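Local coordinates for protein deferrochelatase (Vibrio cholerae, PDB 5DE0) that binds heme b and, as a member of the dye-decolorizing peroxidase family, probably works as a heme peroxidase, at residues B[175-180]-B[265-270]; B[39-44]-B[295-300]; B[112-117]-B[130-135]. All coordinates share one frame; numbering follows the deposited sequence.

Contact 1: B[175-180]-B[265-270]. With HEM (protoporphyrin IX containing Fe), chain F.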
loop_
_atom_site.group_PDB
_atom_site.type_symbol
_atom_site.label_atom_id
_atom_site.label_comp_id
_atom_site.label_asym_id
_atom_site.label_seq_id
_atom_site.Cartn_x
_atom_site.Cartn_y
_atom_site.Cartn_z
ATOM N N MET B 175 -14.692 3.851 16.447
ATOM C CA MET B 175 -14.568 2.402 16.382
ATOM C C MET B 175 -13.817 2.032 15.110
ATOM O O MET B 175 -13.946 2.709 14.091
ATOM C CB MET B 175 -15.942 1.718 16.413
ATOM C CG MET B 175 -16.803 1.974 15.180
ATOM S SD MET B 175 -18.216 0.864 15.045
ATOM C CE MET B 175 -17.397 -0.713 14.780
ATOM N N VAL B 176 -13.015 0.974 15.174
ATOM C CA VAL B 176 -12.333 0.479 13.987
ATOM C C VAL B 176 -12.335 -1.049 13.962
ATOM O O VAL B 176 -12.195 -1.706 14.994
ATOM C CB VAL B 176 -10.870 1.028 13.884
ATOM C CG1 VAL B 176 -10.510 1.867 15.092
ATOM C CG2 VAL B 176 -9.855 -0.092 13.673
ATOM N N GLN B 177 -12.535 -1.602 12.771
ATOM C CA GLN B 177 -12.469 -3.040 12.544
ATOM C C GLN B 177 -11.859 -3.314 11.178
ATOM O O GLN B 177 -12.417 -2.908 10.157
ATOM C CB GLN B 177 -13.855 -3.679 12.620
ATOM C CG GLN B 177 -14.388 -3.946 14.014
ATOM C CD GLN B 177 -15.798 -4.512 13.979
ATOM O OE1 GLN B 177 -16.712 -3.890 13.440
ATOM N NE2 GLN B 177 -15.977 -5.706 14.539
ATOM N N ARG B 178 -10.719 -3.993 11.150
ATOM C CA ARG B 178 -10.128 -4.386 9.878
ATOM C C ARG B 178 -10.765 -5.675 9.387
ATOM O O ARG B 178 -10.649 -6.720 10.028
ATOM C CB ARG B 178 -8.613 -4.558 9.992
ATOM C CG ARG B 178 -7.957 -4.863 8.658
ATOM C CD ARG B 178 -6.483 -4.496 8.635
ATOM N NE ARG B 178 -5.657 -5.428 9.395
ATOM C CZ ARG B 178 -5.261 -6.612 8.940
ATOM N NH1 ARG B 178 -5.628 -7.017 7.732
ATOM N NH2 ARG B 178 -4.506 -7.396 9.697
ATOM N N PHE B 179 -11.443 -5.597 8.247
ATOM C CA PHE B 179 -12.108 -6.763 7.685
ATOM C C PHE B 179 -11.292 -7.414 6.575
ATOM O O PHE B 179 -10.678 -6.730 5.754
ATOM C CB PHE B 179 -13.493 -6.380 7.160
ATOM C CG PHE B 179 -14.531 -6.267 8.233
ATOM C CD1 PHE B 179 -14.775 -5.055 8.854
ATOM C CD2 PHE B 179 -15.259 -7.378 8.625
ATOM C CE1 PHE B 179 -15.728 -4.955 9.844
ATOM C CE2 PHE B 179 -16.212 -7.283 9.615
ATOM C CZ PHE B 179 -16.448 -6.071 10.225
ATOM N N VAL B 180 -11.285 -8.743 6.565
ATOM C CA VAL B 180 -10.640 -9.504 5.503
ATOM C C VAL B 180 -11.708 -10.198 4.665
ATOM O O VAL B 180 -12.528 -10.952 5.190
ATOM C CB VAL B 180 -9.656 -10.545 6.061
ATOM C CG1 VAL B 180 -8.973 -11.293 4.924
ATOM C CG2 VAL B 180 -8.627 -9.875 6.956
ATOM N N SER B 265 -26.435 -5.945 16.722
ATOM C CA SER B 265 -27.418 -6.323 15.714
ATOM C C SER B 265 -26.770 -7.172 14.624
ATOM O O SER B 265 -27.375 -8.115 14.114
ATOM C CB SER B 265 -28.064 -5.079 15.103
ATOM O OG SER B 265 -28.968 -5.424 14.070
ATOM N N MET B 266 -25.531 -6.837 14.278
ATOM C CA MET B 266 -24.808 -7.539 13.222
ATOM C C MET B 266 -24.349 -8.924 13.655
ATOM O O MET B 266 -24.380 -9.870 12.870
ATOM C CB MET B 266 -23.596 -6.722 12.766
ATOM C CG MET B 266 -23.930 -5.536 11.876
ATOM S SD MET B 266 -22.463 -4.579 11.459
ATOM C CE MET B 266 -21.431 -5.848 10.727
ATOM N N TYR B 267 -23.928 -9.042 14.910
ATOM C CA TYR B 267 -23.317 -10.276 15.387
ATOM C C TYR B 267 -24.269 -11.139 16.213
ATOM O O TYR B 267 -23.836 -11.967 17.013
ATOM C CB TYR B 267 -22.054 -9.953 16.192
ATOM C CG TYR B 267 -20.874 -9.581 15.319
ATOM C CD1 TYR B 267 -19.947 -10.542 14.929
ATOM C CD2 TYR B 267 -20.693 -8.277 14.872
ATOM C CE1 TYR B 267 -18.870 -10.214 14.127
ATOM C CE2 TYR B 267 -19.616 -7.941 14.067
ATOM C CZ TYR B 267 -18.709 -8.913 13.698
ATOM O OH TYR B 267 -17.637 -8.587 12.901
ATOM N N GLY B 268 -25.567 -10.940 16.007
ATOM C CA GLY B 268 -26.579 -11.825 16.561
ATOM C C GLY B 268 -26.851 -11.725 18.051
ATOM O O GLY B 268 -27.399 -12.654 18.643
ATOM N N VAL B 269 -26.478 -10.606 18.662
ATOM C CA VAL B 269 -26.743 -10.397 20.083
ATOM C C VAL B 269 -28.173 -9.905 20.298
ATOM O O VAL B 269 -28.839 -10.297 21.259
ATOM C CB VAL B 269 -25.755 -9.389 20.701
ATOM C CG1 VAL B 269 -26.120 -9.098 22.152
ATOM C CG2 VAL B 269 -24.333 -9.914 20.603
ATOM N N THR B 270 -28.644 -9.060 19.387
ATOM C CA THR B 270 -29.966 -8.457 19.510
ATOM C C THR B 270 -31.088 -9.417 19.108
ATOM O O THR B 270 -31.966 -9.729 19.913
ATOM C CB THR B 270 -30.077 -7.180 18.656
ATOM O OG1 THR B 270 -28.953 -6.329 18.916
ATOM C CG2 THR B 270 -31.364 -6.434 18.973
HETATM C CHA HEM F . -24.123 1.053 4.859
HETATM C CHB HEM F . -22.490 0.706 9.414
HETATM C CHC HEM F . -19.410 -2.817 8.086
HETATM C CHD HEM F . -20.432 -1.845 3.446
HETATM C C1A HEM F . -23.954 1.266 6.210
HETATM C C2A HEM F . -24.683 2.216 7.025
HETATM C C3A HEM F . -24.230 2.121 8.280
HETATM C C4A HEM F . -23.199 1.106 8.305
HETATM C CMA HEM F . -24.708 2.938 9.501
HETATM C CAA HEM F . -25.791 3.167 6.523
HETATM C CBA HEM F . -27.148 2.604 6.944
HETATM C CGA HEM F . -28.255 3.417 6.331
HETATM O O1A HEM F . -28.550 3.211 5.126
HETATM O O2A HEM F . -28.840 4.264 7.051
HETATM C C1B HEM F . -21.585 -0.329 9.463
HETATM C C2B HEM F . -21.051 -0.918 10.671
HETATM C C3B HEM F . -20.200 -1.884 10.327
HETATM C C4B HEM F . -20.160 -1.958 8.871
HETATM C CMB HEM F . -21.394 -0.496 12.117
HETATM C CAB HEM F . -19.434 -2.734 11.365
HETATM C CBB HEM F . -18.545 -3.661 11.013
HETATM C C1C HEM F . -19.386 -2.845 6.707
HETATM C C2C HEM F . -18.540 -3.683 5.875
HETATM C C3C HEM F . -18.828 -3.406 4.589
HETATM C C4C HEM F . -19.865 -2.394 4.576
HETATM C CMC HEM F . -17.506 -4.689 6.433
HETATM C CAC HEM F . -18.244 -3.994 3.279
HETATM C CBC HEM F . -17.376 -5.008 3.217
HETATM C C1D HEM F . -21.581 -1.083 3.385
HETATM C C2D HEM F . -22.375 -0.866 2.197
HETATM C C3D HEM F . -23.529 0.043 2.637
HETATM C C4D HEM F . -23.316 0.282 4.048
HETATM C CMD HEM F . -22.122 -1.426 0.781
HETATM C CAD HEM F . -24.677 0.578 1.758
HETATM C CBD HEM F . -24.271 1.882 1.080
HETATM C CGD HEM F . -24.049 2.953 2.115
HETATM O O1D HEM F . -22.871 3.199 2.480
HETATM O O2D HEM F . -25.047 3.566 2.576
HETATM N NA HEM F . -23.056 0.606 7.025
HETATM N NB HEM F . -21.021 -0.987 8.385
HETATM N NC HEM F . -20.181 -2.076 5.879
HETATM N ND HEM F . -22.166 -0.395 4.443
HETATM FE FE HEM F . -21.667 -0.777 6.420
#
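Y267 reaches from just beyond helix 257-266 toward Q177 and F179 on strand 172-181, and its hydroxyl makes the closest approaches. With no hydrogen bond between the segments, these are van der Waals touches: Y267 OH lies 3.7 Å from Q177 NE2 and 3.8 Å from F179 CE2. Q177 and F179 reach out as Y267 comes in from the other side, with the Q177 amide plane and phenol ring 47° apart. Tyrosine suits this place because it is long enough to bridge backbones whose closest CA atoms, those of Q177 and M266, are 13.2 Å apart.

The heme supplies the rest of the packing. F179 lays one ring face against methyl CMC, which sits 3.6 Å above its plane toward the rim, while its CZ lies 3.3 Å from vinyl carbon CBB. Q177 points OE1 at the same vinyl, its extended chain long enough to reach both this group and Y267 OH. From the helix side, M266 brings SD to 3.5 Å from HEM CAB; the bend at chi3 (56°) carries CE close to the vinyl. Flat phenylalanine and flexible, polarisable methionine both fit a hydrophobic porphyrin edge.

Strand 172-181 runs between strands 247-253 and 281-291 of the C-terminal antiparallel sheet. M175 and Q177 also touch L263 of helix 257-266, so strand and helix both line the heme edge that carries the CAB/CBB vinyl.

Contact 2: B[39-44]-B[295-300]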
loop_
_atom_site.group_PDB
_atom_site.type_symbol
_atom_site.label_atom_id
_atom_site.label_comp_id
_atom_site.label_asym_id
_atom_site.label_seq_id
_atom_site.Cartn_x
_atom_site.Cartn_y
_atom_site.Cartn_z
ATOM N N ALA B 39 2.299 16.553 18.751
ATOM C CA ALA B 39 3.028 17.335 17.761
ATOM C C ALA B 39 2.636 16.958 16.336
ATOM O O ALA B 39 3.123 17.553 15.374
ATOM C CB ALA B 39 4.528 17.161 17.959
ATOM N N LEU B 40 1.757 15.969 16.204
ATOM C CA LEU B 40 1.292 15.536 14.889
ATOM C C LEU B 40 0.512 16.619 14.125
ATOM O O LEU B 40 0.784 16.831 12.941
ATOM C CB LEU B 40 0.446 14.264 15.016
ATOM C CG LEU B 40 1.225 12.979 15.296
ATOM C CD1 LEU B 40 0.291 11.782 15.374
ATOM C CD2 LEU B 40 2.288 12.765 14.227
ATOM N N PRO B 41 -0.451 17.307 14.781
ATOM C CA PRO B 41 -1.151 18.377 14.055
ATOM C C PRO B 41 -0.225 19.460 13.498
ATOM O O PRO B 41 -0.437 19.923 12.377
ATOM C CB PRO B 41 -2.077 18.972 15.120
ATOM C CG PRO B 41 -2.341 17.852 16.043
ATOM C CD PRO B 41 -1.061 17.075 16.106
ATOM N N ALA B 42 0.784 19.850 14.272
ATOM C CA ALA B 42 1.726 20.879 13.844
ATOM C C ALA B 42 2.544 20.399 12.654
ATOM O O ALA B 42 2.857 21.176 11.753
ATOM C CB ALA B 42 2.640 21.278 14.994
ATOM N N LEU B 43 2.888 19.114 12.658
ATOM C CA LEU B 43 3.596 18.505 11.539
ATOM C C LEU B 43 2.725 18.503 10.286
ATOM O O LEU B 43 3.187 18.831 9.195
ATOM C CB LEU B 43 4.026 17.079 11.886
ATOM C CG LEU B 43 4.599 16.248 10.735
ATOM C CD1 LEU B 43 5.861 16.888 10.176
ATOM C CD2 LEU B 43 4.869 14.819 11.177
ATOM N N VAL B 44 1.461 18.133 10.458
ATOM C CA VAL B 44 0.507 18.083 9.353
ATOM C C VAL B 44 0.294 19.463 8.728
ATOM O O VAL B 44 0.267 19.600 7.503
ATOM C CB VAL B 44 -0.848 17.509 9.820
ATOM C CG1 VAL B 44 -1.926 17.729 8.767
ATOM C CG2 VAL B 44 -0.705 16.033 10.148
ATOM N N VAL B 295 -8.124 21.174 21.306
ATOM C CA VAL B 295 -7.718 21.812 22.552
ATOM C C VAL B 295 -7.406 20.785 23.636
ATOM O O VAL B 295 -6.340 20.828 24.249
ATOM C CB VAL B 295 -8.801 22.777 23.071
ATOM C CG1 VAL B 295 -8.415 23.329 24.435
ATOM C CG2 VAL B 295 -9.021 23.907 22.079
ATOM N N MET B 296 -8.335 19.862 23.866
ATOM C CA MET B 296 -8.148 18.837 24.888
ATOM C C MET B 296 -6.922 17.980 24.591
ATOM O O MET B 296 -6.179 17.616 25.501
ATOM C CB MET B 296 -9.392 17.953 25.006
ATOM C CG MET B 296 -9.206 16.767 25.942
ATOM S SD MET B 296 -10.726 15.863 26.291
ATOM C CE MET B 296 -11.635 17.081 27.236
ATOM N N LEU B 297 -6.709 17.675 23.314
ATOM C CA LEU B 297 -5.554 16.892 22.889
ATOM C C LEU B 297 -4.246 17.544 23.331
ATOM O O LEU B 297 -3.320 16.864 23.768
ATOM C CB LEU B 297 -5.561 16.709 21.369
ATOM C CG LEU B 297 -4.358 15.975 20.770
ATOM C CD1 LEU B 297 -4.236 14.575 21.354
ATOM C CD2 LEU B 297 -4.454 15.920 19.251
ATOM N N GLN B 298 -4.183 18.867 23.224
ATOM C CA GLN B 298 -2.986 19.607 23.607
ATOM C C GLN B 298 -2.916 19.830 25.116
ATOM O O GLN B 298 -1.881 20.243 25.640
ATOM C CB GLN B 298 -2.934 20.951 22.874
ATOM C CG GLN B 298 -2.898 20.822 21.360
ATOM C CD GLN B 298 -1.683 20.060 20.867
ATOM O OE1 GLN B 298 -0.565 20.283 21.334
ATOM N NE2 GLN B 298 -1.896 19.151 19.921
ATOM N N GLU B 299 -4.017 19.554 25.811
ATOM C CA GLU B 299 -4.083 19.764 27.255
ATOM C C GLU B 299 -3.992 18.462 28.043
ATOM O O GLU B 299 -3.981 18.476 29.272
ATOM C CB GLU B 299 -5.374 20.499 27.630
ATOM C CG GLU B 299 -5.448 21.933 27.132
ATOM C CD GLU B 299 -4.404 22.833 27.766
ATOM O OE1 GLU B 299 -3.914 22.501 28.868
ATOM O OE2 GLU B 299 -4.073 23.877 27.165
ATOM N N LEU B 300 -3.941 17.338 27.338
ATOM C CA LEU B 300 -3.847 16.037 27.993
ATOM C C LEU B 300 -2.503 15.877 28.686
ATOM O O LEU B 300 -1.461 16.192 28.118
ATOM C CB LEU B 300 -4.052 14.902 26.985
ATOM C CG LEU B 300 -5.481 14.666 26.496
ATOM C CD1 LEU B 300 -5.509 13.610 25.399
ATOM C CD2 LEU B 300 -6.384 14.267 27.653
#
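P41, in the first turn of helix 40-50, faces L297 and Q298 of helix 294-299 across a wide backbone gap, P41 CA lying 9.8 Å from Q298 CA. No hydrogen bond joins the two segments. Within the first segment the helical bonds L43 N to A39 O and V44 N to L40 O are in place. Proline fits a first turn well: it has no N-H to donate, but none is needed there, and its ring is left to act as a small apolar surface.

The proline ring does the touching through CG. One neighbour is L297, whose branch carbon CD2 comes to 4.3 Å from P41 CG in a loose apolar contact. L297 is buried, and beyond P41 it packs on F62 of strand 57-62 and on Q8, a setting that suits a branched aliphatic side chain.

The other neighbour is Q298, whose NE2 stands 4.1 Å from P41 CG, the two side chains approaching from opposite directions. A bend at chi2 (-61°) folds the glutamine so that its amide reaches across to the start of helix 40-50, where NE2 donates to the main-chain oxygen of K38, just before the segment. Glutamine is apt because it combines the length to cross with an N-H to give, at an exposed position. A second polar tie runs the other way, from K38 NZ to the carbonyl oxygen of L300.

The chemistry thus implies a modest, partly buried junction: sparse apolar packing at P41, with directional holding from the hydrogen bonds with K38 alongside.

Contact 3: B[112-117]-B[130-135]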
loop_
_atom_site.group_PDB
_atom_site.type_symbol
_atom_site.label_atom_id
_atom_site.label_comp_id
_atom_site.label_asym_id
_atom_site.label_seq_id
_atom_site.Cartn_x
_atom_site.Cartn_y
_atom_site.Cartn_z
ATOM N N TYR B 112 4.982 9.355 5.143
ATOM C CA TYR B 112 5.923 10.331 5.687
ATOM C C TYR B 112 5.479 10.843 7.051
ATOM O O TYR B 112 6.299 11.022 7.949
ATOM C CB TYR B 112 6.107 11.511 4.728
ATOM C CG TYR B 112 6.939 12.637 5.306
ATOM C CD1 TYR B 112 8.327 12.566 5.317
ATOM C CD2 TYR B 112 6.337 13.770 5.845
ATOM C CE1 TYR B 112 9.093 13.590 5.847
ATOM C CE2 TYR B 112 7.093 14.798 6.377
ATOM C CZ TYR B 112 8.470 14.704 6.376
ATOM O OH TYR B 112 9.225 15.727 6.906
ATOM N N THR B 113 4.180 11.086 7.199
ATOM C CA THR B 113 3.641 11.612 8.449
ATOM C C THR B 113 3.857 10.629 9.594
ATOM O O THR B 113 4.190 11.025 10.711
ATOM C CB THR B 113 2.139 11.930 8.326
ATOM O OG1 THR B 113 1.940 12.907 7.298
ATOM C CG2 THR B 113 1.592 12.470 9.641
ATOM N N LEU B 114 3.684 9.343 9.306
ATOM C CA LEU B 114 3.861 8.313 10.320
ATOM C C LEU B 114 5.335 8.101 10.649
ATOM O O LEU B 114 5.704 8.026 11.820
ATOM C CB LEU B 114 3.229 6.996 9.868
ATOM C CG LEU B 114 3.326 5.851 10.878
ATOM C CD1 LEU B 114 2.716 6.261 12.211
ATOM C CD2 LEU B 114 2.654 4.599 10.339
ATOM N N ARG B 115 6.173 8.008 9.620
ATOM C CA ARG B 115 7.605 7.789 9.823
ATOM C C ARG B 115 8.244 8.948 10.581
ATOM O O ARG B 115 8.951 8.742 11.565
ATOM C CB ARG B 115 8.324 7.585 8.486
ATOM C CG ARG B 115 9.810 7.271 8.640
ATOM C CD ARG B 115 10.511 7.086 7.300
ATOM N NE ARG B 115 10.634 8.337 6.556
ATOM C CZ ARG B 115 11.328 8.472 5.428
ATOM N NH1 ARG B 115 11.968 7.431 4.912
ATOM N NH2 ARG B 115 11.385 9.649 4.819
ATOM N N LYS B 116 7.986 10.164 10.115
ATOM C CA LYS B 116 8.531 11.364 10.740
ATOM C C LYS B 116 7.903 11.616 12.109
ATOM O O LYS B 116 8.570 12.084 13.033
ATOM C CB LYS B 116 8.313 12.578 9.831
ATOM C CG LYS B 116 8.826 13.893 10.387
ATOM C CD LYS B 116 10.341 13.903 10.471
ATOM C CE LYS B 116 10.856 15.270 10.890
ATOM N NZ LYS B 116 12.345 15.302 10.948
ATOM N N GLY B 117 6.619 11.298 12.233
ATOM C CA GLY B 117 5.876 11.564 13.452
ATOM C C GLY B 117 6.283 10.730 14.653
ATOM O O GLY B 117 6.170 11.182 15.790
ATOM N N GLU B 130 -1.051 -1.464 10.957
ATOM C CA GLU B 130 -0.793 -0.304 10.114
ATOM C C GLU B 130 -1.428 -0.526 8.748
ATOM O O GLU B 130 -0.913 -1.289 7.930
ATOM C CB GLU B 130 0.714 -0.056 9.979
ATOM C CG GLU B 130 1.087 1.120 9.088
ATOM C CD GLU B 130 2.590 1.326 8.997
ATOM O OE1 GLU B 130 3.329 0.645 9.739
ATOM O OE2 GLU B 130 3.033 2.167 8.185
ATOM N N THR B 131 -2.554 0.136 8.508
ATOM C CA THR B 131 -3.315 -0.099 7.288
ATOM C C THR B 131 -3.408 1.144 6.416
ATOM O O THR B 131 -3.858 2.200 6.864
ATOM C CB THR B 131 -4.742 -0.587 7.605
ATOM O OG1 THR B 131 -4.683 -1.660 8.551
ATOM C CG2 THR B 131 -5.434 -1.067 6.341
ATOM N N TYR B 132 -2.980 1.007 5.164
ATOM C CA TYR B 132 -3.095 2.081 4.188
ATOM C C TYR B 132 -4.304 1.852 3.290
ATOM O O TYR B 132 -4.308 0.941 2.460
ATOM C CB TYR B 132 -1.822 2.187 3.348
ATOM C CG TYR B 132 -0.621 2.687 4.122
ATOM C CD1 TYR B 132 0.219 1.802 4.788
ATOM C CD2 TYR B 132 -0.330 4.043 4.189
ATOM C CE1 TYR B 132 1.315 2.252 5.496
ATOM C CE2 TYR B 132 0.766 4.503 4.896
ATOM C CZ TYR B 132 1.584 3.603 5.547
ATOM O OH TYR B 132 2.675 4.056 6.253
ATOM N N GLY B 133 -5.327 2.682 3.465
ATOM C CA GLY B 133 -6.547 2.561 2.691
ATOM C C GLY B 133 -6.503 3.392 1.424
ATOM O O GLY B 133 -5.755 4.368 1.335
ATOM N N PHE B 134 -7.298 2.998 0.436
ATOM C CA PHE B 134 -7.371 3.736 -0.817
ATOM C C PHE B 134 -8.772 3.671 -1.408
ATOM O O PHE B 134 -9.430 2.633 -1.355
ATOM C CB PHE B 134 -6.345 3.204 -1.825
ATOM C CG PHE B 134 -6.427 1.719 -2.063
ATOM C CD1 PHE B 134 -7.260 1.202 -3.043
ATOM C CD2 PHE B 134 -5.653 0.841 -1.320
ATOM C CE1 PHE B 134 -7.331 -0.164 -3.267
ATOM C CE2 PHE B 134 -5.719 -0.524 -1.540
ATOM C CZ PHE B 134 -6.556 -1.026 -2.514
ATOM N N ARG B 135 -9.228 4.792 -1.955
ATOM C CA ARG B 135 -10.497 4.828 -2.665
ATOM C C ARG B 135 -10.431 3.862 -3.841
ATOM O O ARG B 135 -9.469 3.874 -4.612
ATOM C CB ARG B 135 -10.816 6.246 -3.142
ATOM C CG ARG B 135 -12.183 6.399 -3.782
ATOM C CD ARG B 135 -12.420 7.838 -4.204
ATOM N NE ARG B 135 -12.390 8.750 -3.064
ATOM C CZ ARG B 135 -12.278 10.071 -3.167
ATOM N NH1 ARG B 135 -12.177 10.639 -4.360
ATOM N NH2 ARG B 135 -12.262 10.824 -2.076
#
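L114, on the side of helix 108-117 that faces the sheet, meets E130 and Y132 of strand 125-134. Its CB heads toward the strand, and CG stands anti to the backbone N (chi1 -179°), carrying the branch outward from the helix. Of the two methyls at the tip, CD2 makes the contact: it lies 3.3 Å from E130 OE2, 3.5 Å from E130 CD and 4.1 Å from Y132 OH. L114 also packs on L20 and T22 of strand 18-26, where a branched apolar group is well suited.

The carboxylate beside the methyl is held by other bonds. Y132 OH donates to E130 OE2 at 2.7 Å, approaching nearly along the C-O axis; the tyrosine ring carries its hydroxyl far enough to bond a carboxylate two residues back along the strand. In the second subunit, V241 N also bonds OE2 and S242 OG bonds OE1. Glutamate, extended here, can thus gather donors from both chains, and this network fixes its orientation. V241 of the second subunit packs on L114 too.

A helix packed by a leucine against an antiparallel sheet is the arrangement of the ferredoxin-like, dimeric alpha-beta barrel fold of DyP-type peroxidases, here in the N-terminal half and at the subunit interface.

In the fold
Contacts 2 and 3 are neighbours, their centres 18 Å apart, and they touch where L40 and L43 of helix 40-50 pack on helix 108-117. Contact 1 lies across the chain's centre from both, 31 Å from contact 2 and 24 Å from contact 3 between centres, yet R178 meets T131 where strands 172-181 and 125-134 come together. Along the chain, contact 3 closes before contact 1 opens, and both fall within the span closed by contact 2. The two four-stranded sheets share the strand order 2-3-1-4. Thus contact 1 lines the heme in the C-terminal half, contact 3 sits at the subunit interface, and contact 2 ties the chain's late helix to the N-terminal half.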